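Local coordinates for methylated RNA-binding protein 1 (Saccharomyces cerevisiae S288c, PDB 4RCM), which recognises and binds N6-methyladenosine in RNA through its YTH domain and lowers the stability of PHO4 mRNA, thereby regulating phosphate metabolism, at residues Arg17-Lys22 with Thr136-Tyr141; Phe62-Ile67 with Cys74-Met79. All coordinates share one frame; numbering follows the deposited sequence.

Overall arrangement
From the N terminus the chain first lays down strand 17-23, whose first six residues form one side of contact 1. Helices 26-35 and 42-53 follow. The chain then enters strand 61-67 and turns back into strand 72-79, and contact 2 joins these two as a beta hairpin. Contact 1 closes much later, when 136-141 comes back to strand 17-23. Contact 2 is therefore nested inside the long loop that contact 1 closes. Both belong to the same mixed sheet, because strands 17-23 and 61-67 are parallel neighbours. Contact 2 ties its centre and contact 1 one edge. K22 NZ hydrogen-bonds to S66 OG, 2.7 Å away, and so links the two.

Contact 1: Arg17-Lys22 with Thr136-Tyr141; sequences RFFVIK and TQEIPY. With nucleotides of chain C.
Strand 17-22 and segment 136-141 run roughly antiparallel, with end-to-end directions 146° apart, and F19 faces E138 as a non-hydrogen-bonded pair. This is one edge of the mixed sheet of the YTH domain, where a short, weakly bonded strand about 138-139 borders strand 17-23. Three backbone bonds join the segments. I139 N gives the shortest, 2.6 Å to F18 O, arriving above the carbonyl plane. V20 N donates to Q137 O within its carbonyl plane, and T136 N donates to V20 O along a more bent path. At K22 the strand reaches the RNA: K22 O lies 3.1 Å from C2' of the N6-methyladenosine of chain C, and K22 is part of its binding site. R17 holds E138 side-on in a salt bridge. Its chain bends at chi3 (75°), and NE and NH2 each take one carboxylate oxygen. R17 NH2 meets the syn lone pair of E138 OE1 at 3.0 Å, almost straight. An alanine here would probably leave the E138 carboxylate less firmly oriented, since both of these bonds would go. E138 CG stands anti to its backbone N, and E138 CB lies 3.6 Å from F19 CE2. F18 and I139 share a face, and F18 CB meets I139 CB at 3.8 Å. V20 CG2 also touches I139 CD1. F18 CE2 reaches Y141 CD1 at 3.7 Å; the Y141 hydroxyl bonds to I12 O. A water accepts from F18 N and donates to I139 O and, at only 2.4 Å, to E138 OE2.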
loop_
_atom_site.group_PDB
_atom_site.type_symbol
_atom_site.label_atom_id
_atom_site.label_comp_id
_atom_site.label_asym_id
_atom_site.label_seq_id
_atom_site.Cartn_x
_atom_site.Cartn_y
_atom_site.Cartn_z
ATOM N N ARG A 17 9.852 -1.863 5.940
ATOM C CA ARG A 17 8.617 -1.928 6.714
ATOM C C ARG A 17 7.412 -1.946 5.797
ATOM O O ARG A 17 7.474 -1.368 4.725
ATOM C CB ARG A 17 8.606 -0.782 7.741
ATOM C CG ARG A 17 9.618 -1.073 8.851
ATOM C CD ARG A 17 9.736 0.019 9.888
ATOM N NE ARG A 17 8.596 0.003 10.779
ATOM C CZ ARG A 17 8.429 0.843 11.801
ATOM N NH1 ARG A 17 9.348 1.748 12.060
ATOM N NH2 ARG A 17 7.346 0.749 12.568
ATOM N N PHE A 18 6.386 -2.718 6.186
ATOM C CA PHE A 18 5.178 -2.949 5.371
ATOM C C PHE A 18 3.944 -2.562 6.165
ATOM O O PHE A 18 3.764 -3.027 7.295
ATOM C CB PHE A 18 5.042 -4.427 5.011
ATOM C CG PHE A 18 6.156 -4.952 4.170
ATOM C CD1 PHE A 18 6.091 -4.879 2.801
ATOM C CD2 PHE A 18 7.275 -5.539 4.760
ATOM C CE1 PHE A 18 7.134 -5.329 2.027
ATOM C CE2 PHE A 18 8.310 -6.026 3.981
ATOM C CZ PHE A 18 8.230 -5.945 2.603
ATOM N N PHE A 19 3.055 -1.789 5.541
ATOM C CA PHE A 19 1.772 -1.422 6.140
ATOM C C PHE A 19 0.665 -1.610 5.158
ATOM O O PHE A 19 0.868 -1.447 3.948
ATOM C CB PHE A 19 1.753 0.040 6.535
ATOM C CG PHE A 19 2.826 0.409 7.488
ATOM C CD1 PHE A 19 4.063 0.808 7.017
ATOM C CD2 PHE A 19 2.606 0.356 8.849
ATOM C CE1 PHE A 19 5.087 1.137 7.880
ATOM C CE2 PHE A 19 3.607 0.709 9.723
ATOM C CZ PHE A 19 4.845 1.101 9.246
ATOM N N VAL A 20 -0.520 -1.919 5.671
ATOM C CA VAL A 20 -1.722 -1.960 4.842
ATOM C C VAL A 20 -2.294 -0.545 4.746
ATOM O O VAL A 20 -2.238 0.199 5.717
ATOM C CB VAL A 20 -2.795 -2.931 5.391
ATOM C CG1 VAL A 20 -4.161 -2.683 4.776
ATOM C CG2 VAL A 20 -2.370 -4.353 5.120
ATOM N N ILE A 21 -2.868 -0.218 3.579
ATOM C CA ILE A 21 -3.629 1.065 3.374
ATOM C C ILE A 21 -5.044 0.629 3.024
ATOM O O ILE A 21 -5.228 -0.200 2.116
ATOM C CB ILE A 21 -3.059 1.971 2.246
ATOM C CG1 ILE A 21 -1.646 2.440 2.568
ATOM C CG2 ILE A 21 -3.943 3.209 2.011
ATOM C CD1 ILE A 21 -1.506 3.366 3.762
ATOM N N LYS A 22 -6.042 1.143 3.767
ATOM C CA LYS A 22 -7.461 0.832 3.423
ATOM C C LYS A 22 -8.054 2.129 2.924
ATOM O O LYS A 22 -8.037 3.174 3.637
ATOM C CB LYS A 22 -8.275 0.332 4.630
ATOM C CG LYS A 22 -7.761 -0.919 5.304
ATOM C CD LYS A 22 -7.738 -2.128 4.368
ATOM C CE LYS A 22 -9.125 -2.577 3.900
ATOM N NZ LYS A 22 -9.082 -3.891 3.182
ATOM N N THR A 136 -3.279 1.430 8.063
ATOM C CA THR A 136 -1.887 1.477 8.561
ATOM C C THR A 136 -1.436 0.391 9.521
ATOM O O THR A 136 -0.426 0.543 10.214
ATOM C CB THR A 136 -1.483 2.889 9.076
ATOM O OG1 THR A 136 -1.990 3.143 10.393
ATOM C CG2 THR A 136 -1.999 3.926 8.094
ATOM N N GLN A 137 -2.128 -0.749 9.493
ATOM C CA GLN A 137 -1.713 -1.912 10.233
ATOM C C GLN A 137 -0.337 -2.336 9.731
ATOM O O GLN A 137 -0.174 -2.564 8.510
ATOM C CB GLN A 137 -2.723 -3.060 9.969
ATOM C CG GLN A 137 -2.267 -4.430 10.395
ATOM C CD GLN A 137 -2.005 -4.528 11.885
ATOM O OE1 GLN A 137 -0.908 -4.934 12.313
ATOM N NE2 GLN A 137 -3.006 -4.178 12.681
ATOM N N GLU A 138 0.628 -2.452 10.638
ATOM C CA GLU A 138 1.980 -2.938 10.235
ATOM C C GLU A 138 2.043 -4.428 10.004
ATOM O O GLU A 138 1.474 -5.227 10.768
ATOM C CB GLU A 138 3.070 -2.567 11.216
ATOM C CG GLU A 138 4.455 -3.018 10.742
ATOM C CD GLU A 138 5.605 -2.259 11.351
ATOM O OE1 GLU A 138 5.403 -1.450 12.262
ATOM O OE2 GLU A 138 6.740 -2.455 10.887
ATOM N N ILE A 139 2.786 -4.800 8.967
ATOM C CA ILE A 139 2.918 -6.176 8.551
ATOM C C ILE A 139 4.414 -6.614 8.682
ATOM O O ILE A 139 5.302 -6.030 8.051
ATOM C CB ILE A 139 2.471 -6.378 7.094
ATOM C CG1 ILE A 139 1.014 -5.895 6.845
ATOM C CG2 ILE A 139 2.660 -7.824 6.686
ATOM C CD1 ILE A 139 -0.088 -6.681 7.536
ATOM N N PRO A 140 4.687 -7.637 9.500
ATOM C CA PRO A 140 6.097 -8.061 9.704
ATOM C C PRO A 140 6.861 -8.288 8.390
ATOM O O PRO A 140 6.310 -8.818 7.456
ATOM C CB PRO A 140 5.967 -9.418 10.428
ATOM C CG PRO A 140 4.584 -9.463 10.974
ATOM C CD PRO A 140 3.738 -8.662 9.988
ATOM N N TYR A 141 8.152 -7.966 8.371
ATOM C CA TYR A 141 8.954 -8.049 7.159
ATOM C C TYR A 141 8.770 -9.344 6.374
ATOM O O TYR A 141 8.398 -9.335 5.172
ATOM C CB TYR A 141 10.420 -7.867 7.556
ATOM C CG TYR A 141 11.371 -7.891 6.422
ATOM C CD1 TYR A 141 11.569 -6.775 5.599
ATOM C CD2 TYR A 141 12.103 -9.038 6.163
ATOM C CE1 TYR A 141 12.488 -6.824 4.537
ATOM C CE2 TYR A 141 13.021 -9.094 5.129
ATOM C CZ TYR A 141 13.219 -8.004 4.314
ATOM O OH TYR A 141 14.101 -8.173 3.283
ATOM C C2 6MZ C 3 -10.082 7.253 1.427
ATOM C C4 6MZ C 3 -9.171 6.589 3.504
ATOM C C5 6MZ C 3 -7.995 7.442 3.274
ATOM N N9 6MZ C 3 -8.964 5.992 4.693
ATOM N N3 6MZ C 3 -10.173 6.535 2.551
ATOM N N1 6MZ C 3 -9.036 8.064 1.155
ATOM C C6 6MZ C 3 -7.986 8.214 1.995
ATOM N N6 6MZ C 3 -6.961 9.056 1.733
ATOM C C9 6MZ C 3 -6.977 9.987 0.626
ATOM N N7 6MZ C 3 -7.175 7.321 4.357
ATOM C C8 6MZ C 3 -7.791 6.439 5.208
ATOM O "O5'" 6MZ C 3 -10.864 5.959 9.923
ATOM C "C5'" 6MZ C 3 -10.569 6.435 8.587
ATOM C "C4'" 6MZ C 3 -10.850 5.350 7.539
ATOM O "O4'" 6MZ C 3 -10.779 5.903 6.208
ATOM C "C1'" 6MZ C 3 -9.995 5.065 5.320
ATOM C "C2'" 6MZ C 3 -9.583 3.863 6.191
ATOM O "O2'" 6MZ C 3 -10.472 2.728 6.010
ATOM C "C3'" 6MZ C 3 -9.877 4.162 7.618
ATOM O "O3'" 6MZ C 3 -10.434 2.926 8.143
HETATM O O HOH W 1 7.032 -3.743 8.845
#

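Contact 2: Phe62-Ile67 with Cys74-Met79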
loop_
_atom_site.group_PDB
_atom_site.type_symbol
_atom_site.label_atom_id
_atom_site.label_comp_id
_atom_site.label_asym_id
_atom_site.label_seq_id
_atom_site.Cartn_x
_atom_site.Cartn_y
_atom_site.Cartn_z
ATOM N N PHE A 62 6.881 0.090 2.234
ATOM C CA PHE A 62 5.869 -0.303 1.256
ATOM C C PHE A 62 4.472 -0.350 1.852
ATOM O O PHE A 62 4.296 -0.673 3.066
ATOM C CB PHE A 62 6.206 -1.647 0.639
ATOM C CG PHE A 62 7.351 -1.569 -0.301
ATOM C CD1 PHE A 62 8.640 -1.592 0.182
ATOM C CD2 PHE A 62 7.127 -1.379 -1.636
ATOM C CE1 PHE A 62 9.706 -1.504 -0.689
ATOM C CE2 PHE A 62 8.170 -1.271 -2.518
ATOM C CZ PHE A 62 9.469 -1.325 -2.047
ATOM N N LEU A 63 3.494 -0.081 0.973
ATOM C CA LEU A 63 2.065 0.036 1.319
ATOM C C LEU A 63 1.275 -0.898 0.488
ATOM O O LEU A 63 1.289 -0.740 -0.730
ATOM C CB LEU A 63 1.587 1.396 0.993
ATOM C CG LEU A 63 2.495 2.459 1.657
ATOM C CD1 LEU A 63 1.994 3.808 1.275
ATOM C CD2 LEU A 63 2.461 2.308 3.141
ATOM N N PHE A 64 0.613 -1.851 1.119
ATOM C CA PHE A 64 -0.335 -2.705 0.392
ATOM C C PHE A 64 -1.693 -1.973 0.349
ATOM O O PHE A 64 -2.399 -1.863 1.365
ATOM C CB PHE A 64 -0.507 -4.045 1.088
ATOM C CG PHE A 64 0.755 -4.869 1.184
ATOM C CD1 PHE A 64 1.320 -5.441 0.053
ATOM C CD2 PHE A 64 1.359 -5.105 2.414
ATOM C CE1 PHE A 64 2.452 -6.248 0.152
ATOM C CE2 PHE A 64 2.516 -5.897 2.492
ATOM C CZ PHE A 64 3.043 -6.465 1.365
ATOM N N PHE A 65 -2.047 -1.457 -0.810
ATOM C CA PHE A 65 -3.369 -0.836 -0.997
ATOM C C PHE A 65 -4.563 -1.780 -1.104
ATOM O O PHE A 65 -4.654 -2.640 -1.992
ATOM C CB PHE A 65 -3.331 0.058 -2.183
ATOM C CG PHE A 65 -2.801 1.409 -1.864
ATOM C CD1 PHE A 65 -1.438 1.647 -1.773
ATOM C CD2 PHE A 65 -3.679 2.445 -1.669
ATOM C CE1 PHE A 65 -0.966 2.948 -1.480
ATOM C CE2 PHE A 65 -3.218 3.724 -1.412
ATOM C CZ PHE A 65 -1.872 3.961 -1.282
ATOM N N SER A 66 -5.533 -1.519 -0.250
ATOM C CA SER A 66 -6.734 -2.311 -0.243
ATOM C C SER A 66 -7.967 -1.382 -0.182
ATOM O O SER A 66 -7.893 -0.285 0.378
ATOM C CB SER A 66 -6.665 -3.198 0.999
ATOM O OG SER A 66 -7.648 -4.204 0.945
ATOM N N ILE A 67 -9.086 -1.815 -0.757
ATOM C CA ILE A 67 -10.371 -1.051 -0.679
ATOM C C ILE A 67 -11.323 -1.741 0.328
ATOM O O ILE A 67 -11.661 -2.964 0.185
ATOM C CB ILE A 67 -11.048 -0.929 -2.082
ATOM C CG1 ILE A 67 -10.084 -0.185 -3.042
ATOM C CG2 ILE A 67 -12.378 -0.190 -1.999
ATOM C CD1 ILE A 67 -10.323 -0.564 -4.495
ATOM N N CYS A 74 -5.329 -4.104 -4.412
ATOM C CA CYS A 74 -5.096 -3.709 -5.808
ATOM C C CYS A 74 -3.669 -3.201 -6.259
ATOM O O CYS A 74 -3.468 -2.864 -7.425
ATOM C CB CYS A 74 -6.188 -2.782 -6.274
ATOM S SG CYS A 74 -6.606 -1.469 -5.173
ATOM N N GLY A 75 -2.700 -3.195 -5.354
ATOM C CA GLY A 75 -1.312 -3.033 -5.767
ATOM C C GLY A 75 -0.459 -2.550 -4.614
ATOM O O GLY A 75 -0.901 -2.536 -3.483
ATOM N N VAL A 76 0.784 -2.238 -4.936
ATOM C CA VAL A 76 1.798 -1.909 -3.886
ATOM C C VAL A 76 2.459 -0.605 -4.240
ATOM O O VAL A 76 2.884 -0.415 -5.335
ATOM C CB VAL A 76 2.827 -3.044 -3.771
ATOM C CG1 VAL A 76 3.691 -2.848 -2.546
ATOM C CG2 VAL A 76 2.130 -4.437 -3.709
ATOM N N ALA A 77 2.600 0.293 -3.278
ATOM C CA ALA A 77 3.302 1.524 -3.522
ATOM C C ALA A 77 4.373 1.679 -2.464
ATOM O O ALA A 77 4.252 1.130 -1.323
ATOM C CB ALA A 77 2.371 2.723 -3.444
ATOM N N GLU A 78 5.419 2.383 -2.854
ATOM C CA GLU A 78 6.499 2.684 -1.933
ATOM C C GLU A 78 6.273 4.082 -1.510
ATOM O O GLU A 78 5.957 4.908 -2.370
ATOM C CB GLU A 78 7.853 2.571 -2.629
ATOM C CG GLU A 78 9.046 2.666 -1.681
ATOM C CD GLU A 78 10.423 2.592 -2.349
ATOM O OE1 GLU A 78 10.545 2.418 -3.576
ATOM O OE2 GLU A 78 11.404 2.792 -1.619
ATOM N N MET A 79 6.452 4.359 -0.202
ATOM C CA MET A 79 6.485 5.706 0.357
ATOM C C MET A 79 7.872 6.321 0.111
ATOM O O MET A 79 8.897 5.761 0.540
ATOM C CB MET A 79 6.174 5.648 1.892
ATOM C CG MET A 79 6.232 6.966 2.616
ATOM S SD MET A 79 5.836 6.708 4.354
ATOM C CE MET A 79 5.796 8.420 4.929
#
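F62-I67 and C74-M79 are the two arms of a beta hairpin at the middle of the YTH domain sheet. Their axes come within 4.6 Å, and their directions differ by 151°. L63 and A77 form a hydrogen-bonded pair. L63 N gives a short 2.7 Å bond to A77 O, nearly along the C=O axis, and A77 N answers to L63 O. F65 N bonds to G75 O, but F65 O is met by C74 N, so the regular pairing slips here, consistent with a beta bulge at C74 and G75.

Three rings, F62, F64 and F65, lie against V76, A77 and E78 of the other strand. On the face with F62, F64 and E78, V76 fills the gap between two rings. Its CG1 lies 3.8 Å from F62 CD2, and its CG2 lies 4.0 Å from F64 CD1. E78, with CG anti to its backbone N (chi1 -171°), extends across one face of F62. E78 CG sits 4.2 Å from the ring centroid in a CH-pi contact. On the other face A77 is the hollow: its single methyl leaves room for the F65 ring, whose CE1 comes 3.9 Å from A77 CB. Beside it, G75 has a backbone shape that would jam a CB against the preceding carbonyl O. Near the turn, I67 CD1 meets C74 SG at 3.9 Å.

The F64 and V76 side chains pack on helix 141-151 through I147, I148 and F151. On the face with L63 and A77, F65 meets the W38 ring edge-to-face. Strand 17-23 flanks 62-67, and strand 102-112 borders 74-79.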